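Local coordinates for protein Nrps/pks (Streptomyces albus, PDB 4OPE) that probably catalyses decarboxylative condensation of acyl chains as a ketosynthase domain of the "AT-less" type I polyketide synthase machinery that makes oxazolomycin, at residues P19-D23 with L24-W28; F27-N30 with L31-R35; T362-L365 with L366-H370. All coordinates share one frame; numbering follows the deposited sequence.

Contact 1 (P19-D23 with L24-W28); sequences PKADD and LAQFW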
ATOM      1  N   PRO A  19     -19.347   7.204  12.051  1.00 35.93           N
ATOM      2  CA  PRO A  19     -20.505   8.053  12.005  1.00 36.08           C
ATOM      3  C   PRO A  19     -21.239   8.102  13.336  1.00 38.13           C
ATOM      4  O   PRO A  19     -21.595   7.047  13.879  1.00 37.60           O
ATOM      5  CB  PRO A  19     -21.348   7.396  10.944  1.00 36.40           C
ATOM      6  CG  PRO A  19     -20.341   6.886   9.998  1.00 35.59           C
ATOM      7  CD  PRO A  19     -19.296   6.317  10.888  1.00 35.57           C
ATOM      8  N   LYS A  20     -21.431   9.335  13.848  1.00 38.53           N
ATOM      9  CA  LYS A  20     -22.100   9.583  15.099  1.00 39.37           C
ATOM     10  C   LYS A  20     -21.342   9.013  16.293  1.00 38.08           C
ATOM     11  O   LYS A  20     -21.905   8.796  17.363  1.00 41.33           O
ATOM     12  CB  LYS A  20     -23.531   9.019  15.030  1.00 41.98           C
ATOM     13  CG  LYS A  20     -24.345   9.672  13.933  1.00 44.82           C
ATOM     14  CD  LYS A  20     -25.814   9.439  14.175  1.00 50.73           C
ATOM     15  CE  LYS A  20     -26.659  10.144  13.133  1.00 56.00           C
ATOM     16  NZ  LYS A  20     -26.463  11.625  13.159  1.00 59.82           N
ATOM     17  N   ALA A  21     -20.063   8.744  16.116  1.00 36.79           N
ATOM     18  CA  ALA A  21     -19.274   8.131  17.166  1.00 35.58           C
ATOM     19  C   ALA A  21     -17.885   8.758  17.146  1.00 36.84           C
ATOM     20  O   ALA A  21     -17.016   8.387  16.343  1.00 37.37           O
ATOM     21  CB  ALA A  21     -19.214   6.625  16.981  1.00 33.42           C
ATOM     22  N   ASP A  22     -17.672   9.718  18.028  1.00 38.90           N
ATOM     23  CA  ASP A  22     -16.380  10.414  18.072  1.00 43.27           C
ATOM     24  C   ASP A  22     -15.336   9.677  18.894  1.00 43.22           C
ATOM     25  O   ASP A  22     -14.159   9.978  18.833  1.00 44.44           O
ATOM     26  CB  ASP A  22     -16.557  11.864  18.506  1.00 46.87           C
ATOM     27  CG  ASP A  22     -16.984  12.769  17.318  1.00 54.92           C
ATOM     28  OD1 ASP A  22     -16.548  12.502  16.125  1.00 58.42           O
ATOM     29  OD2 ASP A  22     -17.743  13.733  17.590  1.00 54.28           O
ATOM     30  N   ASP A  23     -15.779   8.667  19.624  1.00 43.88           N
ATOM     31  CA  ASP A  23     -14.886   7.722  20.244  1.00 40.54           C
ATOM     32  C   ASP A  23     -15.629   6.406  20.381  1.00 36.94           C
ATOM     33  O   ASP A  23     -16.839   6.335  20.201  1.00 37.37           O
ATOM     34  CB  ASP A  23     -14.452   8.256  21.619  1.00 43.28           C
ATOM     35  CG  ASP A  23     -15.646   8.686  22.503  1.00 45.99           C
ATOM     36  OD1 ASP A  23     -16.649   7.972  22.668  1.00 42.54           O
ATOM     37  OD2 ASP A  23     -15.567   9.769  23.069  1.00 61.58           O
ATOM     38  N   LEU A  24     -14.895   5.391  20.766  1.00 35.01           N
ATOM     39  CA  LEU A  24     -15.379   4.051  20.828  1.00 36.32           C
ATOM     40  C   LEU A  24     -16.410   3.779  21.897  1.00 36.93           C
ATOM     41  O   LEU A  24     -17.162   2.799  21.779  1.00 36.71           O
ATOM     42  CB  LEU A  24     -14.227   3.084  21.013  1.00 36.75           C
ATOM     43  CG  LEU A  24     -13.228   3.008  19.852  1.00 38.26           C
ATOM     44  CD1 LEU A  24     -12.669   1.575  19.763  1.00 39.88           C
ATOM     45  CD2 LEU A  24     -13.801   3.433  18.520  1.00 37.42           C
ATOM     46  N   ALA A  25     -16.470   4.608  22.926  1.00 35.79           N
ATOM     47  CA  ALA A  25     -17.544   4.440  23.910  1.00 36.25           C
ATOM     48  C   ALA A  25     -18.869   4.769  23.266  1.00 35.34           C
ATOM     49  O   ALA A  25     -19.864   4.089  23.474  1.00 36.08           O
ATOM     50  CB  ALA A  25     -17.321   5.319  25.119  1.00 36.33           C
ATOM     51  N   GLN A  26     -18.866   5.821  22.467  1.00 36.16           N
ATOM     52  CA  GLN A  26     -20.051   6.235  21.752  1.00 38.08           C
ATOM     53  C   GLN A  26     -20.329   5.211  20.641  1.00 36.62           C
ATOM     54  O   GLN A  26     -21.456   4.834  20.420  1.00 37.48           O
ATOM     55  CB  GLN A  26     -19.862   7.674  21.256  1.00 41.46           C
ATOM     56  CG  GLN A  26     -21.108   8.323  20.685  1.00 47.54           C
ATOM     57  CD  GLN A  26     -22.298   8.236  21.623  1.00 52.74           C
ATOM     58  OE1 GLN A  26     -22.191   8.613  22.794  1.00 64.03           O
ATOM     59  NE2 GLN A  26     -23.428   7.727  21.132  1.00 50.60           N
ATOM     60  N   PHE A  27     -19.296   4.672  20.015  1.00 34.36           N
ATOM     61  CA  PHE A  27     -19.499   3.649  19.023  1.00 34.57           C
ATOM     62  C   PHE A  27     -20.219   2.475  19.620  1.00 35.64           C
ATOM     63  O   PHE A  27     -21.156   1.923  19.022  1.00 37.08           O
ATOM     64  CB  PHE A  27     -18.131   3.209  18.490  1.00 35.87           C
ATOM     65  CG  PHE A  27     -18.158   2.326  17.246  1.00 33.19           C
ATOM     66  CD1 PHE A  27     -19.030   2.567  16.213  1.00 33.27           C
ATOM     67  CD2 PHE A  27     -17.249   1.283  17.111  1.00 32.07           C
ATOM     68  CE1 PHE A  27     -19.001   1.774  15.064  1.00 32.95           C
ATOM     69  CE2 PHE A  27     -17.212   0.498  15.966  1.00 31.90           C
ATOM     70  CZ  PHE A  27     -18.087   0.735  14.950  1.00 31.58           C
ATOM     71  N   TRP A  28     -19.794   2.095  20.818  1.00 37.41           N
ATOM     72  CA  TRP A  28     -20.344   0.912  21.474  1.00 36.73           C
ATOM     73  C   TRP A  28     -21.801   1.104  21.816  1.00 36.90           C
ATOM     74  O   TRP A  28     -22.586   0.254  21.515  1.00 35.46           O
ATOM     75  CB  TRP A  28     -19.563   0.502  22.706  1.00 34.60           C
ATOM     76  CG  TRP A  28     -20.227  -0.663  23.385  1.00 35.76           C
ATOM     77  CD1 TRP A  28     -20.812  -0.671  24.621  1.00 34.95           C
ATOM     78  CD2 TRP A  28     -20.438  -1.980  22.842  1.00 36.09           C
ATOM     79  NE1 TRP A  28     -21.344  -1.900  24.888  1.00 36.57           N
ATOM     80  CE2 TRP A  28     -21.128  -2.729  23.823  1.00 36.43           C
ATOM     81  CE3 TRP A  28     -20.111  -2.596  21.634  1.00 34.92           C
ATOM     82  CZ2 TRP A  28     -21.479  -4.061  23.639  1.00 36.64           C
ATOM     83  CZ3 TRP A  28     -20.452  -3.964  21.454  1.00 35.55           C
ATOM     84  CH2 TRP A  28     -21.135  -4.662  22.447  1.00 36.72           C
TER
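Ala21 and Phe27 meet on the packed side of this turn, where the chain leaves a loop and winds into helix 24-33. Ala21 CB lies 3.6 Å from Phe27 N and 3.9 Å from Phe27 CB; a methyl is small enough to sit against the helix backbone. On the buried side the Phe27 ring continues toward Tyr18 and helix 356-370. Gln26 CG packs closely too, 3.4 Å from Lys20 O; its OE1 accepts from Arg29 NH2, with a weak bond from NE2 to Asn30 OD1. Asp23 holds the start of the helix. Its OD1 accepts from Gln26 N at 3.1 Å, and its carbonyl O takes Phe27 N at 3.0 Å. The carboxylate gets there because chi1 of 51° tucks CG between the backbone N and the carbonyl carbon, folding the side chain over the first turn. Aspartate suits the place, since its negative charge probably meets the positive end of the helix dipole. The other flank is looser: Asp22, exposed, points away from the helix and bonds to Ser71, and the outer end of Lys20 leads away. Such a loop-to-helix junction, with a side chain accepting from the third residue beyond it, is a classical aspartate N-cap.

Contact 2 (F27-N30 with L31-R35); sequences FWRN and LREGR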
ATOM      1  N   PHE A  27     -19.296   4.672  20.015  1.00 34.36           N
ATOM      2  CA  PHE A  27     -19.499   3.649  19.023  1.00 34.57           C
ATOM      3  C   PHE A  27     -20.219   2.475  19.620  1.00 35.64           C
ATOM      4  O   PHE A  27     -21.156   1.923  19.022  1.00 37.08           O
ATOM      5  CB  PHE A  27     -18.131   3.209  18.490  1.00 35.87           C
ATOM      6  CG  PHE A  27     -18.158   2.326  17.246  1.00 33.19           C
ATOM      7  CD1 PHE A  27     -19.030   2.567  16.213  1.00 33.27           C
ATOM      8  CD2 PHE A  27     -17.249   1.283  17.111  1.00 32.07           C
ATOM      9  CE1 PHE A  27     -19.001   1.774  15.064  1.00 32.95           C
ATOM     10  CE2 PHE A  27     -17.212   0.498  15.966  1.00 31.90           C
ATOM     11  CZ  PHE A  27     -18.087   0.735  14.950  1.00 31.58           C
ATOM     12  N   TRP A  28     -19.794   2.095  20.818  1.00 37.41           N
ATOM     13  CA  TRP A  28     -20.344   0.912  21.474  1.00 36.73           C
ATOM     14  C   TRP A  28     -21.801   1.104  21.816  1.00 36.90           C
ATOM     15  O   TRP A  28     -22.586   0.254  21.515  1.00 35.46           O
ATOM     16  CB  TRP A  28     -19.563   0.502  22.706  1.00 34.60           C
ATOM     17  CG  TRP A  28     -20.227  -0.663  23.385  1.00 35.76           C
ATOM     18  CD1 TRP A  28     -20.812  -0.671  24.621  1.00 34.95           C
ATOM     19  CD2 TRP A  28     -20.438  -1.980  22.842  1.00 36.09           C
ATOM     20  NE1 TRP A  28     -21.344  -1.900  24.888  1.00 36.57           N
ATOM     21  CE2 TRP A  28     -21.128  -2.729  23.823  1.00 36.43           C
ATOM     22  CE3 TRP A  28     -20.111  -2.596  21.634  1.00 34.92           C
ATOM     23  CZ2 TRP A  28     -21.479  -4.061  23.639  1.00 36.64           C
ATOM     24  CZ3 TRP A  28     -20.452  -3.964  21.454  1.00 35.55           C
ATOM     25  CH2 TRP A  28     -21.135  -4.662  22.447  1.00 36.72           C
ATOM     26  N   ARG A  29     -22.133   2.221  22.436  1.00 40.02           N
ATOM     27  CA  ARG A  29     -23.507   2.643  22.685  1.00 44.19           C
ATOM     28  C   ARG A  29     -24.382   2.454  21.433  1.00 45.04           C
ATOM     29  O   ARG A  29     -25.487   1.828  21.490  1.00 43.04           O
ATOM     30  CB  ARG A  29     -23.510   4.132  23.021  1.00 51.85           C
ATOM     31  CG  ARG A  29     -24.161   4.565  24.323  1.00 60.10           C
ATOM     32  CD  ARG A  29     -23.155   5.107  25.349  1.00 64.03           C
ATOM     33  NE  ARG A  29     -22.331   6.213  24.839  1.00 65.79           N
ATOM     34  CZ  ARG A  29     -21.190   6.633  25.397  1.00 66.43           C
ATOM     35  NH1 ARG A  29     -20.716   6.065  26.514  1.00 67.48           N
ATOM     36  NH2 ARG A  29     -20.507   7.622  24.830  1.00 62.66           N
ATOM     37  N   ASN A  30     -23.877   2.985  20.303  1.00 41.14           N
ATOM     38  CA  ASN A  30     -24.617   2.957  19.042  1.00 38.03           C
ATOM     39  C   ASN A  30     -24.828   1.561  18.517  1.00 38.59           C
ATOM     40  O   ASN A  30     -25.907   1.234  18.068  1.00 40.69           O
ATOM     41  CB  ASN A  30     -23.899   3.755  17.987  1.00 36.52           C
ATOM     42  CG  ASN A  30     -23.875   5.231  18.285  1.00 34.96           C
ATOM     43  OD1 ASN A  30     -24.465   5.696  19.278  1.00 33.31           O
ATOM     44  ND2 ASN A  30     -23.173   5.994  17.424  1.00 33.33           N
ATOM     45  N   LEU A  31     -23.787   0.739  18.533  1.00 39.64           N
ATOM     46  CA  LEU A  31     -23.934  -0.676  18.155  1.00 39.30           C
ATOM     47  C   LEU A  31     -24.908  -1.340  19.076  1.00 39.33           C
ATOM     48  O   LEU A  31     -25.729  -2.099  18.638  1.00 41.69           O
ATOM     49  CB  LEU A  31     -22.612  -1.435  18.296  1.00 38.45           C
ATOM     50  CG  LEU A  31     -21.518  -0.990  17.334  1.00 38.83           C
ATOM     51  CD1 LEU A  31     -20.137  -1.371  17.847  1.00 38.43           C
ATOM     52  CD2 LEU A  31     -21.743  -1.572  15.954  1.00 38.80           C
ATOM     53  N   ARG A  32     -24.787  -1.087  20.363  1.00 41.44           N
ATOM     54  CA  ARG A  32     -25.598  -1.793  21.367  1.00 46.68           C
ATOM     55  C   ARG A  32     -27.082  -1.494  21.183  1.00 43.97           C
ATOM     56  O   ARG A  32     -27.874  -2.374  21.258  1.00 42.03           O
ATOM     57  CB  ARG A  32     -25.177  -1.420  22.814  1.00 52.68           C
ATOM     58  CG  ARG A  32     -25.077  -2.639  23.735  1.00 57.82           C
ATOM     59  CD  ARG A  32     -24.775  -2.313  25.186  1.00 55.83           C
ATOM     60  NE  ARG A  32     -26.004  -2.039  25.915  1.00 56.30           N
ATOM     61  CZ  ARG A  32     -26.671  -2.895  26.695  1.00 56.38           C
ATOM     62  NH1 ARG A  32     -27.788  -2.484  27.271  1.00 58.20           N
ATOM     63  NH2 ARG A  32     -26.258  -4.143  26.912  1.00 55.40           N
ATOM     64  N   GLU A  33     -27.424  -0.248  20.905  1.00 46.85           N
ATOM     65  CA  GLU A  33     -28.807   0.178  20.733  1.00 48.92           C
ATOM     66  C   GLU A  33     -29.373  -0.082  19.328  1.00 48.74           C
ATOM     67  O   GLU A  33     -30.564   0.175  19.075  1.00 48.79           O
ATOM     68  CB  GLU A  33     -28.911   1.669  21.026  1.00 55.53           C
ATOM     69  CG  GLU A  33     -28.647   2.043  22.490  1.00 63.54           C
ATOM     70  CD  GLU A  33     -28.270   3.521  22.699  1.00 71.87           C
ATOM     71  OE1 GLU A  33     -28.708   4.399  21.884  1.00 71.03           O
ATOM     72  OE2 GLU A  33     -27.516   3.783  23.690  1.00 74.49           O
ATOM     73  N   GLY A  34     -28.541  -0.581  18.414  1.00 43.45           N
ATOM     74  CA  GLY A  34     -28.968  -0.792  17.049  1.00 41.03           C
ATOM     75  C   GLY A  34     -29.253   0.533  16.366  1.00 41.26           C
ATOM     76  O   GLY A  34     -30.257   0.670  15.671  1.00 44.09           O
ATOM     77  N   ARG A  35     -28.369   1.508  16.535  1.00 39.56           N
ATOM     78  CA  ARG A  35     -28.613   2.824  16.006  1.00 39.64           C
ATOM     79  C   ARG A  35     -28.284   2.951  14.545  1.00 41.68           C
ATOM     80  O   ARG A  35     -27.249   2.517  14.080  1.00 38.85           O
ATOM     81  CB  ARG A  35     -27.809   3.843  16.768  1.00 39.67           C
ATOM     82  CG  ARG A  35     -27.962   5.277  16.278  1.00 38.39           C
ATOM     83  CD  ARG A  35     -27.159   6.160  17.224  1.00 38.46           C
ATOM     84  NE  ARG A  35     -27.450   7.564  17.051  1.00 40.74           N
ATOM     85  CZ  ARG A  35     -26.783   8.563  17.616  1.00 40.53           C
ATOM     86  NH1 ARG A  35     -25.750   8.313  18.409  1.00 40.96           N
ATOM     87  NH2 ARG A  35     -27.142   9.826  17.371  1.00 39.72           N
TER
HETATM   88  O   HOH W   1     -25.361   0.653  14.663  1.00 43.83           O
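Leu31 and Phe27, one turn apart, meet methyl on ring: Leu31 CD1 stands 3.9 Å from the centroid of the Phe27 ring and 11° off its normal, a CH-pi contact over the face. The same methyl reaches Trp28 CE3 at 4.0 Å, the two side chains crossing at about a right angle, so one methyl, CD1, serves both aromatic side chains. Arg32 uses its aliphatic part instead. Its CG lies 3.5 Å above the Trp28 ring plane, offset toward the rim, and CD comes close to NE1; the chain then bends at chi3 and the guanidinium, its plane 47° from the indole, goes on to a salt bridge with Glu372. Arg29 and Glu33 run side by side without pairing their charges, and Arg29 turns to Glu475. The helix stops here in a Schellman motif: Gly34, with a positive phi of 67° that is easily adopted without a side chain, turns the chain off the helix axis; Arg35 N bonds to Asn30 O at 2.9 Å and Gly34 N to Leu31 O. Asn30 and Arg35 then lie alongside, pointing the same way, with amide and guanidinium nearly perpendicular. Arg35 NH1 donates to Asn30 OD1 at 3.0 Å; the oxygen lies in the guanidinium plane, whereas the donor stands above the amide plane. Arg35 can reach because its chain is extended from CG to NE. Asn30 ND2 donates to Lys20 O, and OD1 also takes the weak bond from Gln26 NE2, which together help fix the rotation of this buried amide.

Contact 3 (T362-L365 with L366-H370); sequences TKVL and LQFRH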
ATOM      1  N   THR A 362     -13.221  -3.384  14.983  1.00 30.45           N
ATOM      2  CA  THR A 362     -13.477  -2.696  16.219  1.00 30.21           C
ATOM      3  C   THR A 362     -14.767  -3.207  16.813  1.00 32.81           C
ATOM      4  O   THR A 362     -14.868  -3.478  18.019  1.00 33.89           O
ATOM      5  CB  THR A 362     -13.546  -1.186  15.992  1.00 29.99           C
ATOM      6  OG1 THR A 362     -12.292  -0.728  15.491  1.00 29.52           O
ATOM      7  CG2 THR A 362     -13.822  -0.435  17.270  1.00 30.44           C
ATOM      8  N   LYS A 363     -15.764  -3.401  15.971  1.00 35.34           N
ATOM      9  CA  LYS A 363     -17.019  -3.957  16.460  1.00 36.60           C
ATOM     10  C   LYS A 363     -16.811  -5.290  17.131  1.00 34.91           C
ATOM     11  O   LYS A 363     -17.393  -5.547  18.131  1.00 38.16           O
ATOM     12  CB  LYS A 363     -17.984  -4.122  15.327  1.00 39.06           C
ATOM     13  CG  LYS A 363     -19.334  -4.611  15.769  1.00 41.88           C
ATOM     14  CD  LYS A 363     -19.863  -5.525  14.684  1.00 43.50           C
ATOM     15  CE  LYS A 363     -21.364  -5.561  14.681  1.00 45.95           C
ATOM     16  NZ  LYS A 363     -21.829  -6.614  13.727  1.00 49.32           N
ATOM     17  N   VAL A 364     -15.978  -6.148  16.589  1.00 34.27           N
ATOM     18  CA  VAL A 364     -15.717  -7.435  17.227  1.00 33.99           C
ATOM     19  C   VAL A 364     -14.966  -7.286  18.569  1.00 35.76           C
ATOM     20  O   VAL A 364     -15.317  -7.906  19.586  1.00 36.36           O
ATOM     21  CB  VAL A 364     -14.911  -8.315  16.284  1.00 33.16           C
ATOM     22  CG1 VAL A 364     -14.405  -9.572  16.988  1.00 33.57           C
ATOM     23  CG2 VAL A 364     -15.788  -8.672  15.110  1.00 34.03           C
ATOM     24  N   LEU A 365     -13.923  -6.464  18.573  1.00 33.89           N
ATOM     25  CA  LEU A 365     -13.208  -6.248  19.811  1.00 32.79           C
ATOM     26  C   LEU A 365     -14.148  -5.809  20.915  1.00 32.23           C
ATOM     27  O   LEU A 365     -14.022  -6.255  22.022  1.00 34.68           O
ATOM     28  CB  LEU A 365     -12.100  -5.217  19.622  1.00 30.82           C
ATOM     29  CG  LEU A 365     -11.035  -5.650  18.615  1.00 31.13           C
ATOM     30  CD1 LEU A 365      -9.957  -4.587  18.443  1.00 30.63           C
ATOM     31  CD2 LEU A 365     -10.415  -6.990  18.986  1.00 31.14           C
ATOM     32  N   LEU A 366     -15.068  -4.915  20.624  1.00 32.84           N
ATOM     33  CA  LEU A 366     -16.020  -4.460  21.629  1.00 34.75           C
ATOM     34  C   LEU A 366     -16.928  -5.586  22.020  1.00 33.22           C
ATOM     35  O   LEU A 366     -17.282  -5.717  23.164  1.00 32.16           O
ATOM     36  CB  LEU A 366     -16.857  -3.273  21.124  1.00 37.22           C
ATOM     37  CG  LEU A 366     -15.978  -2.038  20.949  1.00 39.58           C
ATOM     38  CD1 LEU A 366     -16.568  -0.940  20.062  1.00 39.24           C
ATOM     39  CD2 LEU A 366     -15.601  -1.532  22.347  1.00 41.02           C
ATOM     40  N   GLN A 367     -17.304  -6.414  21.074  1.00 34.14           N
ATOM     41  CA  GLN A 367     -18.129  -7.564  21.430  1.00 35.76           C
ATOM     42  C   GLN A 367     -17.367  -8.452  22.455  1.00 35.90           C
ATOM     43  O   GLN A 367     -17.923  -8.819  23.500  1.00 35.86           O
ATOM     44  CB  GLN A 367     -18.614  -8.310  20.179  1.00 33.84           C
ATOM     45  CG  GLN A 367     -19.702  -7.531  19.469  1.00 34.34           C
ATOM     46  CD  GLN A 367     -20.403  -8.282  18.332  1.00 34.95           C
ATOM     47  OE1 GLN A 367     -21.520  -7.959  17.950  1.00 36.35           O
ATOM     48  NE2 GLN A 367     -19.755  -9.282  17.800  1.00 37.07           N
ATOM     49  N   PHE A 368     -16.101  -8.753  22.174  1.00 35.12           N
ATOM     50  CA  PHE A 368     -15.303  -9.534  23.086  1.00 35.86           C
ATOM     51  C   PHE A 368     -15.343  -8.878  24.459  1.00 38.37           C
ATOM     52  O   PHE A 368     -15.656  -9.552  25.464  1.00 41.42           O
ATOM     53  CB  PHE A 368     -13.863  -9.644  22.626  1.00 34.59           C
ATOM     54  CG  PHE A 368     -13.622 -10.634  21.502  1.00 35.37           C
ATOM     55  CD1 PHE A 368     -14.509 -11.641  21.194  1.00 36.13           C
ATOM     56  CD2 PHE A 368     -12.438 -10.565  20.777  1.00 35.93           C
ATOM     57  CE1 PHE A 368     -14.223 -12.550  20.174  1.00 37.01           C
ATOM     58  CE2 PHE A 368     -12.141 -11.472  19.765  1.00 37.60           C
ATOM     59  CZ  PHE A 368     -13.043 -12.473  19.462  1.00 37.53           C
ATOM     60  N   ARG A 369     -15.094  -7.573  24.511  1.00 38.07           N
ATOM     61  CA  ARG A 369     -14.961  -6.903  25.796  1.00 40.77           C
ATOM     62  C   ARG A 369     -16.256  -6.957  26.623  1.00 41.91           C
ATOM     63  O   ARG A 369     -16.214  -7.253  27.796  1.00 38.70           O
ATOM     64  CB  ARG A 369     -14.524  -5.453  25.647  1.00 43.50           C
ATOM     65  CG  ARG A 369     -14.708  -4.700  26.961  1.00 49.10           C
ATOM     66  CD  ARG A 369     -14.106  -3.303  27.001  1.00 57.10           C
ATOM     67  NE  ARG A 369     -12.687  -3.291  26.604  1.00 67.91           N
ATOM     68  CZ  ARG A 369     -11.991  -2.206  26.225  1.00 75.05           C
ATOM     69  NH1 ARG A 369     -12.554  -0.992  26.185  1.00 76.43           N
ATOM     70  NH2 ARG A 369     -10.712  -2.341  25.874  1.00 80.86           N
ATOM     71  N   HIS A 370     -17.387  -6.630  26.006  1.00 41.62           N
ATOM     72  CA  HIS A 370     -18.652  -6.625  26.693  1.00 41.73           C
ATOM     73  C   HIS A 370     -19.413  -7.950  26.592  1.00 40.85           C
ATOM     74  O   HIS A 370     -20.454  -8.091  27.171  1.00 39.71           O
ATOM     75  CB  HIS A 370     -19.533  -5.513  26.134  1.00 44.41           C
ATOM     76  CG  HIS A 370     -18.918  -4.163  26.220  1.00 44.27           C
ATOM     77  ND1 HIS A 370     -18.784  -3.489  27.410  1.00 46.41           N
ATOM     78  CD2 HIS A 370     -18.422  -3.347  25.267  1.00 46.44           C
ATOM     79  CE1 HIS A 370     -18.209  -2.319  27.192  1.00 47.02           C
ATOM     80  NE2 HIS A 370     -17.986  -2.205  25.897  1.00 47.07           N
TER
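Leu366 lies alongside Thr362 one turn earlier, the two side chains pointing the same way. Its CD1 touches Thr362 CG2 at 3.9 Å, and its CG sits 3.4 Å from Thr362 O, just beside the backbone bond from Leu366 N to that oxygen (3.0 Å). With chi1 at -61°, threonine sets its hydroxyl beside the backbone N, where it bonds to Met358 O, and turns the methyl to the apolar side, where Leu366 and helix 24-33 meet it. Leucine suits position 366 because Phe27 and Trp28 of helix 24-33 also pack against it. Leu365 touches Ala263 of strand 263-272 and brings CD2 within 4.5 Å of Phe368 CD2, a loose apolar contact. Leu365 and Leu366 belong to helix 356-370, a buried helix of the thiolase-type fold, laid between strands of the mixed sheet and helix 24-33. Val364 completes the sheet-facing side: its CG1 lies over one face of the Phe368 ring, 4.2 Å from the centroid and offset toward the rim, a CH-pi contact. Val364 and Phe368 both touch Ala417 of strand 416-422, a small residue. Gln367 lies alongside Lys363, with its CG 3.3 Å from Lys363 O; their polar ends stay near each other but find separate partners, the amide oxygen accepting from Val374 N and the lysine forming a salt bridge with Glu309.

Overall arrangement
From the N terminus, strand 9-17 runs into the loop of contact 1, which turns the chain into helix 24-33. Contact 2 follows directly, sharing Phe27 and Trp28, and carries the same helix to its end; the entry loop touches that end through Lys20 and Arg35. All three contacts are local, each between adjoining segments, so none encloses a long loop and none crosses another. Contact 3 comes more than 300 residues later, on helix 356-370, with its centre about 12 Å from that of contact 2. The two helices pack through Leu24 and Phe27 on Thr362, Trp28 on Leu366, and stacked Trp28 and His370 rings, joining N-terminal and C-terminal parts of the ketosynthase.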